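Local coordinates for aminopeptidase N family protein (Idiomarina loihiensis L2TR, PDB 4FGM) that probably acts as a zinc-dependent aminopeptidase of the M61 family, removing residues from the amino-terminal ends of peptides, at residues Phe234-Glu238 with Leu270-Glu274; Asn280-Pro286 with Phe305-Thr310. All coordinates share one frame; numbering follows the deposited sequence.

Interaction 1: Phe234-Glu238 with Leu270-Glu274. With ZN (zinc ion), chain C; MAE (maleic acid), chain B.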
ATOM      1  N   PHE A 234       4.506   5.981  -6.390  1.00 45.87           N
ATOM      2  CA  PHE A 234       4.503   4.670  -5.761  1.00 53.41           C
ATOM      3  C   PHE A 234       3.125   4.387  -5.201  1.00 53.07           C
ATOM      4  O   PHE A 234       2.435   5.291  -4.741  1.00 62.24           O
ATOM      5  CB  PHE A 234       5.541   4.607  -4.641  1.00 58.28           C
ATOM      6  CG  PHE A 234       5.824   3.213  -4.167  1.00 64.45           C
ATOM      7  CD1 PHE A 234       5.370   2.772  -2.924  1.00 64.14           C
ATOM      8  CD2 PHE A 234       6.542   2.335  -4.974  1.00 68.81           C
ATOM      9  CE1 PHE A 234       5.627   1.467  -2.490  1.00 63.41           C
ATOM     10  CE2 PHE A 234       6.803   1.033  -4.556  1.00 68.85           C
ATOM     11  CZ  PHE A 234       6.346   0.598  -3.308  1.00 67.82           C
ATOM     12  N   GLY A 235       2.721   3.127  -5.247  1.00 49.59           N
ATOM     13  CA  GLY A 235       1.418   2.771  -4.734  1.00 48.36           C
ATOM     14  C   GLY A 235       0.824   1.565  -5.425  1.00 43.08           C
ATOM     15  O   GLY A 235       1.137   1.273  -6.587  1.00 50.37           O
ATOM     16  N   GLY A 236      -0.035   0.863  -4.693  1.00 42.09           N
ATOM     17  CA  GLY A 236      -0.695  -0.311  -5.226  1.00 44.00           C
ATOM     18  C   GLY A 236      -1.933  -0.640  -4.418  1.00 46.54           C
ATOM     19  O   GLY A 236      -2.027  -0.291  -3.243  1.00 52.29           O
ATOM     20  N   LEU A 237      -2.896  -1.289  -5.060  1.00 48.05           N
ATOM     21  CA  LEU A 237      -4.129  -1.687  -4.392  1.00 44.42           C
ATOM     22  C   LEU A 237      -4.451  -3.110  -4.823  1.00 39.41           C
ATOM     23  O   LEU A 237      -4.560  -3.405  -6.009  1.00 37.73           O
ATOM     24  CB  LEU A 237      -5.284  -0.743  -4.753  1.00 41.14           C
ATOM     25  CG  LEU A 237      -6.592  -1.008  -3.994  1.00 46.41           C
ATOM     26  CD1 LEU A 237      -6.315  -1.056  -2.493  1.00 46.39           C
ATOM     27  CD2 LEU A 237      -7.609   0.067  -4.317  1.00 38.71           C
ATOM     28  N   GLU A 238      -4.581  -3.993  -3.845  1.00 37.45           N
ATOM     29  CA  GLU A 238      -4.864  -5.395  -4.101  1.00 35.88           C
ATOM     30  C   GLU A 238      -6.303  -5.650  -4.519  1.00 41.57           C
ATOM     31  O   GLU A 238      -7.209  -4.894  -4.170  1.00 44.19           O
ATOM     32  CB  GLU A 238      -4.574  -6.222  -2.851  1.00 32.98           C
ATOM     33  CG  GLU A 238      -5.535  -5.955  -1.707  1.00 33.10           C
ATOM     34  CD  GLU A 238      -5.187  -4.712  -0.917  1.00 44.52           C
ATOM     35  OE1 GLU A 238      -4.415  -3.870  -1.423  1.00 52.02           O
ATOM     36  OE2 GLU A 238      -5.697  -4.572   0.212  1.00 41.44           O
ATOM     37  N   LEU A 270       6.794  -4.577  -4.315  1.00 36.09           N
ATOM     38  CA  LEU A 270       5.424  -4.073  -4.413  1.00 34.91           C
ATOM     39  C   LEU A 270       4.500  -5.130  -5.024  1.00 40.64           C
ATOM     40  O   LEU A 270       3.401  -5.371  -4.510  1.00 36.59           O
ATOM     41  CB  LEU A 270       5.375  -2.804  -5.269  1.00 36.46           C
ATOM     42  CG  LEU A 270       3.986  -2.204  -5.549  1.00 39.15           C
ATOM     43  CD1 LEU A 270       3.278  -1.830  -4.249  1.00 39.64           C
ATOM     44  CD2 LEU A 270       4.152  -0.970  -6.409  1.00 35.53           C
ATOM     45  N   CYS A 271       4.948  -5.757  -6.112  1.00 34.07           N
ATOM     46  CA  CYS A 271       4.143  -6.781  -6.780  1.00 41.50           C
ATOM     47  C   CYS A 271       3.924  -7.964  -5.852  1.00 41.21           C
ATOM     48  O   CYS A 271       2.819  -8.493  -5.749  1.00 40.98           O
ATOM     49  CB  CYS A 271       4.828  -7.275  -8.052  1.00 40.07           C
ATOM     50  SG  CYS A 271       5.076  -6.011  -9.295  1.00 44.64           S
ATOM     51  N   CYS A 272       4.993  -8.370  -5.179  1.00 44.00           N
ATOM     52  CA  CYS A 272       4.945  -9.482  -4.245  1.00 43.68           C
ATOM     53  C   CYS A 272       3.945  -9.178  -3.127  1.00 43.27           C
ATOM     54  O   CYS A 272       3.240 -10.065  -2.647  1.00 44.27           O
ATOM     55  CB  CYS A 272       6.334  -9.707  -3.650  1.00 43.91           C
ATOM     56  SG  CYS A 272       6.452 -11.098  -2.532  1.00 46.34           S
ATOM     57  N   HIS A 273       3.896  -7.911  -2.729  1.00 43.05           N
ATOM     58  CA  HIS A 273       3.014  -7.452  -1.668  1.00 39.46           C
ATOM     59  C   HIS A 273       1.532  -7.541  -2.082  1.00 45.79           C
ATOM     60  O   HIS A 273       0.691  -8.075  -1.343  1.00 40.68           O
ATOM     61  CB  HIS A 273       3.374  -6.004  -1.306  1.00 39.25           C
ATOM     62  CG  HIS A 273       2.592  -5.446  -0.161  1.00 45.63           C
ATOM     63  ND1 HIS A 273       3.091  -5.393   1.124  1.00 51.85           N
ATOM     64  CD2 HIS A 273       1.346  -4.920  -0.102  1.00 45.67           C
ATOM     65  CE1 HIS A 273       2.187  -4.855   1.925  1.00 51.92           C
ATOM     66  NE2 HIS A 273       1.119  -4.560   1.207  1.00 51.55           N
ATOM     67  N   GLU A 274       1.206  -7.022  -3.262  1.00 38.27           N
ATOM     68  CA  GLU A 274      -0.180  -7.049  -3.713  1.00 37.99           C
ATOM     69  C   GLU A 274      -0.653  -8.475  -3.993  1.00 40.84           C
ATOM     70  O   GLU A 274      -1.781  -8.843  -3.661  1.00 43.11           O
ATOM     71  CB  GLU A 274      -0.343  -6.181  -4.962  1.00 39.31           C
ATOM     72  CG  GLU A 274       0.105  -4.724  -4.798  1.00 39.42           C
ATOM     73  CD  GLU A 274      -0.436  -4.059  -3.543  1.00 45.14           C
ATOM     74  OE1 GLU A 274      -1.524  -4.446  -3.075  1.00 53.41           O
ATOM     75  OE2 GLU A 274       0.219  -3.133  -3.025  1.00 48.58           O
TER
HETATM   76 ZN    ZN C 602      -0.966  -3.996   1.868  1.00 53.85          ZN
HETATM   77  C1  MAE B 601      -1.678  -1.631   0.837  1.00101.44           C
HETATM   78  O1  MAE B 601      -2.098  -1.634   2.046  1.00105.83           O
HETATM   79  O2  MAE B 601      -1.745  -2.699   0.187  1.00 98.85           O
HETATM   80  C2  MAE B 601      -1.190  -0.349   0.280  1.00101.18           C
HETATM   81  C3  MAE B 601      -1.834   0.757  -0.084  1.00101.86           C
HETATM   82  C4  MAE B 601      -3.272   0.993  -0.011  1.00104.55           C
HETATM   83  O3  MAE B 601      -4.132   0.174   0.368  1.00112.39           O
HETATM   84  O4  MAE B 601      -3.618   2.149  -0.331  1.00 99.53           O
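From a CA-CA approach of 5.0 Å between E238 and E274, strand 235-238 and helix 270-274 run nearly parallel, their axes at 21° and 8.6 Å apart. This is the active-site edge of a gluzincin-type metallopeptidase: the helix carries H273 and E274 of the HExxH motif, and the strand's GGLE sequence resembles the start of the GxMEN motif of M1 aminopeptidases. The apolar end of the contact is L270, whose CD2 lies 3.8 Å from F234 CE2, the two side chains meeting from opposite directions. Further along, the E274 chain bends at chi2 (-48°), laying its carboxylate against the strand backbone, with OE2 3.6 Å from G236 C. G236 suits this spot, since a beta carbon there would point at the helix and fall 2.8 Å from E274 OE2. The E238 and E274 side chains cross at about a right angle, yet their carboxylate planes are only 22° apart. Their OE1 atoms come within 3.4 Å as two acceptors, with no bond between them. With an alanine in place of E274 the carboxylate is gone, which would probably open a gap beside G236 and cost the pocket the group that in related enzymes activates the zinc-bound water. Maleic acid rests between strand and metal, close to G236 O. H273, whose ND1 is hydrogen-bonded to D314, places NE2 2.3 Å from the zinc ion, and maleic acid O2 binds the same metal at 2.3 Å.

Interaction 2: Asn280-Pro286 with Phe305-Thr310. With ZN (zinc ion), chain C; MAE (maleic acid), chain B.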
ATOM      1  N   ASN A 280      -4.135 -12.977   1.580  1.00 50.95           N
ATOM      2  CA  ASN A 280      -4.258 -12.199   2.798  1.00 52.28           C
ATOM      3  C   ASN A 280      -4.942 -10.858   2.586  1.00 53.64           C
ATOM      4  O   ASN A 280      -4.329  -9.940   2.013  1.00 61.44           O
ATOM      5  CB  ASN A 280      -2.848 -12.019   3.353  1.00 55.48           C
ATOM      6  CG  ASN A 280      -2.806 -11.735   4.846  1.00 56.49           C
ATOM      7  OD1 ASN A 280      -3.787 -11.929   5.558  1.00 55.73           O
ATOM      8  ND2 ASN A 280      -1.633 -11.294   5.331  1.00 54.60           N
ATOM      9  N   ILE A 281      -6.227 -10.811   2.948  1.00 54.25           N
ATOM     10  CA  ILE A 281      -7.126  -9.663   2.820  1.00 47.74           C
ATOM     11  C   ILE A 281      -8.195  -9.716   1.759  1.00 50.02           C
ATOM     12  O   ILE A 281      -9.222  -9.032   1.894  1.00 52.13           O
ATOM     13  CB  ILE A 281      -6.378  -8.307   2.683  1.00 48.72           C
ATOM     14  CG1 ILE A 281      -7.273  -7.181   3.222  1.00 43.41           C
ATOM     15  CG2 ILE A 281      -6.191  -7.960   1.218  1.00 44.87           C
ATOM     16  CD1 ILE A 281      -7.737  -7.416   4.634  1.00 49.92           C
ATOM     17  N   LYS A 282      -7.940 -10.464   0.694  1.00 48.85           N
ATOM     18  CA  LYS A 282      -8.943 -10.549  -0.348  1.00 49.57           C
ATOM     19  C   LYS A 282      -9.841 -11.747  -0.076  1.00 46.78           C
ATOM     20  O   LYS A 282     -11.053 -11.670  -0.322  1.00 47.48           O
ATOM     21  CB  LYS A 282      -8.316 -10.689  -1.738  1.00 44.15           C
ATOM     22  CG  LYS A 282      -7.842  -9.355  -2.324  1.00 44.50           C
ATOM     23  CD  LYS A 282      -8.598  -8.178  -1.710  1.00 48.86           C
ATOM     24  CE  LYS A 282      -9.835  -7.881  -2.501  1.00 45.16           C
ATOM     25  NZ  LYS A 282     -10.806  -7.184  -1.631  1.00 49.25           N
ATOM     26  N   THR A 283      -9.266 -12.854   0.411  1.00 43.89           N
ATOM     27  CA  THR A 283     -10.064 -14.043   0.714  1.00 45.40           C
ATOM     28  C   THR A 283     -10.055 -14.268   2.221  1.00 53.48           C
ATOM     29  O   THR A 283     -11.112 -14.412   2.837  1.00 58.74           O
ATOM     30  CB  THR A 283      -9.546 -15.283  -0.033  1.00 45.25           C
ATOM     31  OG1 THR A 283      -8.112 -15.307  -0.011  1.00 48.33           O
ATOM     32  CG2 THR A 283     -10.042 -15.263  -1.474  1.00 38.02           C
ATOM     33  N   LEU A 284      -8.865 -14.308   2.815  1.00 50.80           N
ATOM     34  CA  LEU A 284      -8.739 -14.444   4.264  1.00 48.04           C
ATOM     35  C   LEU A 284      -8.872 -12.980   4.691  1.00 47.09           C
ATOM     36  O   LEU A 284      -8.103 -12.138   4.232  1.00 45.72           O
ATOM     37  CB  LEU A 284      -7.346 -14.969   4.644  1.00 47.99           C
ATOM     38  CG  LEU A 284      -7.079 -15.609   6.018  1.00 51.45           C
ATOM     39  CD1 LEU A 284      -5.811 -15.011   6.593  1.00 46.69           C
ATOM     40  CD2 LEU A 284      -8.246 -15.400   6.971  1.00 53.37           C
ATOM     41  N   LYS A 285      -9.846 -12.662   5.535  1.00 44.87           N
ATOM     42  CA  LYS A 285     -10.037 -11.278   5.957  1.00 38.49           C
ATOM     43  C   LYS A 285     -10.829 -11.205   7.255  1.00 43.27           C
ATOM     44  O   LYS A 285     -11.408 -12.201   7.681  1.00 50.96           O
ATOM     45  CB  LYS A 285     -10.776 -10.500   4.860  1.00 40.03           C
ATOM     46  CG  LYS A 285     -12.267 -10.802   4.774  1.00 44.43           C
ATOM     47  CD  LYS A 285     -12.924 -10.119   3.572  1.00 47.68           C
ATOM     48  CE  LYS A 285     -12.563 -10.834   2.271  1.00 53.09           C
ATOM     49  NZ  LYS A 285     -13.267 -10.264   1.076  1.00 51.84           N
ATOM     50  N   PRO A 286     -10.851 -10.026   7.913  1.00 44.30           N
ATOM     51  CA  PRO A 286     -11.609  -9.917   9.165  1.00 40.90           C
ATOM     52  C   PRO A 286     -13.116  -9.945   8.900  1.00 50.04           C
ATOM     53  O   PRO A 286     -13.577  -9.541   7.828  1.00 54.20           O
ATOM     54  CB  PRO A 286     -11.136  -8.586   9.748  1.00 43.60           C
ATOM     55  CG  PRO A 286     -10.803  -7.782   8.535  1.00 45.65           C
ATOM     56  CD  PRO A 286     -10.114  -8.779   7.628  1.00 38.27           C
ATOM     57  N   PHE A 305      -2.070  -7.648  11.215  1.00 44.10           N
ATOM     58  CA  PHE A 305      -1.912  -8.952  10.606  1.00 45.03           C
ATOM     59  C   PHE A 305      -2.057  -8.860   9.088  1.00 44.08           C
ATOM     60  O   PHE A 305      -1.183  -9.307   8.334  1.00 45.10           O
ATOM     61  CB  PHE A 305      -2.943  -9.926  11.205  1.00 41.93           C
ATOM     62  CG  PHE A 305      -2.968 -11.276  10.538  1.00 41.68           C
ATOM     63  CD1 PHE A 305      -3.769 -11.503   9.409  1.00 37.52           C
ATOM     64  CD2 PHE A 305      -2.172 -12.313  11.017  1.00 38.28           C
ATOM     65  CE1 PHE A 305      -3.772 -12.747   8.769  1.00 38.62           C
ATOM     66  CE2 PHE A 305      -2.164 -13.560  10.388  1.00 40.35           C
ATOM     67  CZ  PHE A 305      -2.967 -13.781   9.258  1.00 37.43           C
ATOM     68  N   TYR A 306      -3.151  -8.261   8.638  1.00 43.81           N
ATOM     69  CA  TYR A 306      -3.397  -8.145   7.210  1.00 49.61           C
ATOM     70  C   TYR A 306      -2.399  -7.269   6.464  1.00 48.90           C
ATOM     71  O   TYR A 306      -2.137  -7.486   5.283  1.00 45.04           O
ATOM     72  CB  TYR A 306      -4.844  -7.705   6.983  1.00 45.72           C
ATOM     73  CG  TYR A 306      -5.772  -8.853   7.276  1.00 42.67           C
ATOM     74  CD1 TYR A 306      -5.773  -9.987   6.455  1.00 42.31           C
ATOM     75  CD2 TYR A 306      -6.551  -8.876   8.430  1.00 39.82           C
ATOM     76  CE1 TYR A 306      -6.518 -11.116   6.783  1.00 46.76           C
ATOM     77  CE2 TYR A 306      -7.300 -10.005   8.770  1.00 41.38           C
ATOM     78  CZ  TYR A 306      -7.273 -11.123   7.941  1.00 43.34           C
ATOM     79  OH  TYR A 306      -7.963 -12.260   8.282  1.00 42.85           O
ATOM     80  N   GLU A 307      -1.831  -6.286   7.150  1.00 44.34           N
ATOM     81  CA  GLU A 307      -0.829  -5.447   6.513  1.00 41.92           C
ATOM     82  C   GLU A 307       0.551  -5.863   7.016  1.00 45.04           C
ATOM     83  O   GLU A 307       1.505  -5.929   6.238  1.00 43.61           O
ATOM     84  CB  GLU A 307      -1.081  -3.965   6.804  1.00 42.02           C
ATOM     85  CG  GLU A 307      -2.251  -3.364   6.026  1.00 47.87           C
ATOM     86  CD  GLU A 307      -2.132  -3.572   4.524  1.00 46.41           C
ATOM     87  OE1 GLU A 307      -1.060  -4.002   4.066  1.00 47.02           O
ATOM     88  OE2 GLU A 307      -3.109  -3.301   3.801  1.00 51.21           O
ATOM     89  N   GLY A 308       0.640  -6.168   8.314  1.00 42.60           N
ATOM     90  CA  GLY A 308       1.901  -6.572   8.920  1.00 39.88           C
ATOM     91  C   GLY A 308       2.558  -7.803   8.318  1.00 43.63           C
ATOM     92  O   GLY A 308       3.718  -7.735   7.895  1.00 44.87           O
HETATM   93  N   MSE A 309       1.832  -8.925   8.281  1.00 41.86           N
HETATM   94  CA  MSE A 309       2.368 -10.166   7.722  1.00 43.64           C
HETATM   95  C   MSE A 309       2.813  -9.935   6.281  1.00 49.59           C
HETATM   96  O   MSE A 309       3.896 -10.374   5.866  1.00 48.90           O
HETATM   97  CB  MSE A 309       1.311 -11.283   7.740  1.00 52.16           C
HETATM   98  CG  MSE A 309       0.692 -11.598   9.103  1.00 56.15           C
HETATM   99 SE   MSE A 309       1.953 -12.148  10.500  1.00 66.61          SE
HETATM  100  CE  MSE A 309       1.856 -10.577  11.614  1.00 53.49           C
ATOM    101  N   THR A 310       1.967  -9.242   5.523  1.00 42.35           N
ATOM    102  CA  THR A 310       2.252  -8.946   4.124  1.00 42.59           C
ATOM    103  C   THR A 310       3.510  -8.084   3.993  1.00 43.38           C
ATOM    104  O   THR A 310       4.295  -8.246   3.056  1.00 40.51           O
ATOM    105  CB  THR A 310       1.074  -8.206   3.472  1.00 49.45           C
ATOM    106  OG1 THR A 310      -0.150  -8.877   3.808  1.00 48.25           O
ATOM    107  CG2 THR A 310       1.245  -8.165   1.950  1.00 42.34           C
TER
HETATM  108 ZN    ZN C 602      -0.966  -3.996   1.868  1.00 53.85          ZN
HETATM  109  C1  MAE B 601      -1.678  -1.631   0.837  1.00101.44           C
HETATM  110  O1  MAE B 601      -2.098  -1.634   2.046  1.00105.83           O
HETATM  111  O2  MAE B 601      -1.745  -2.699   0.187  1.00 98.85           O
HETATM  112  C2  MAE B 601      -1.190  -0.349   0.280  1.00101.18           C
HETATM  113  C3  MAE B 601      -1.834   0.757  -0.084  1.00101.86           C
HETATM  114  C4  MAE B 601      -3.272   0.993  -0.011  1.00104.55           C
HETATM  115  O3  MAE B 601      -4.132   0.174   0.368  1.00112.39           O
HETATM  116  O4  MAE B 601      -3.618   2.149  -0.331  1.00 99.53           O
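The third zinc ligand of this gluzincin-type site, E307, lies between the short helix 303-306 and helix 308-320, and the loop 280-286 that follows the HExxH helix packs mainly against F305 and Y306, just before it. Y306 carries most of the contact. Its ring is sandwiched, with P286 CD over one face, 3.3 Å from CE2, while F305 CD1 lies over the centre of the other face, the two rings being nearly perpendicular. I281 CD1 adds an oblique contact 3.6 Å from Y306 CG, while L284 CD1 meets the edge of the F305 ring at CE1. The Y306 hydroxyl passes alongside K285 and is hydrogen-bonded to T419. N280 lies against both aromatic rings with CG anti to its backbone N (chi1 -157°), its amide plane turned 49° from the Y306 ring. Its OD1 is buried 2.9 Å from Y306 CD1 and near F305 CE1, without a polar partner, and its ND2 makes only a weak, bent bond of 3.2 Å to T310 OG1. That hydroxyl in turn donates to Y306 O, from 42° above the carbonyl plane, linking the two helices. E307 bends at chi2 so that OE1 binds the zinc ion at 2.2 Å. Around the contact, helix 401-413 covers N280 and F305 with M405 and L284 with W409 and F412, helix 262-277 backs T310, and E238 of strand 235-238 touches I281 and K282.

Overall arrangement
Along the chain the two contacts follow one another, both segments of interaction 1 coming first, and their centres lie about 13 Å apart on two sides of one zinc site. Helix 262-277 joins them: its HExxH motif faces strand 235-238 in the first, and the loop leaving its end forms half of the second. H273 from interaction 1 and E307 from interaction 2 bind the zinc ion together with H277, and maleic acid touches both. Direct packing also links them, through H273 O on T310 CG2 and E238 OE2 on I281 CG2. The edge strand of the five-stranded sheet and the helical region are thus brought together round one probable catalytic cleft.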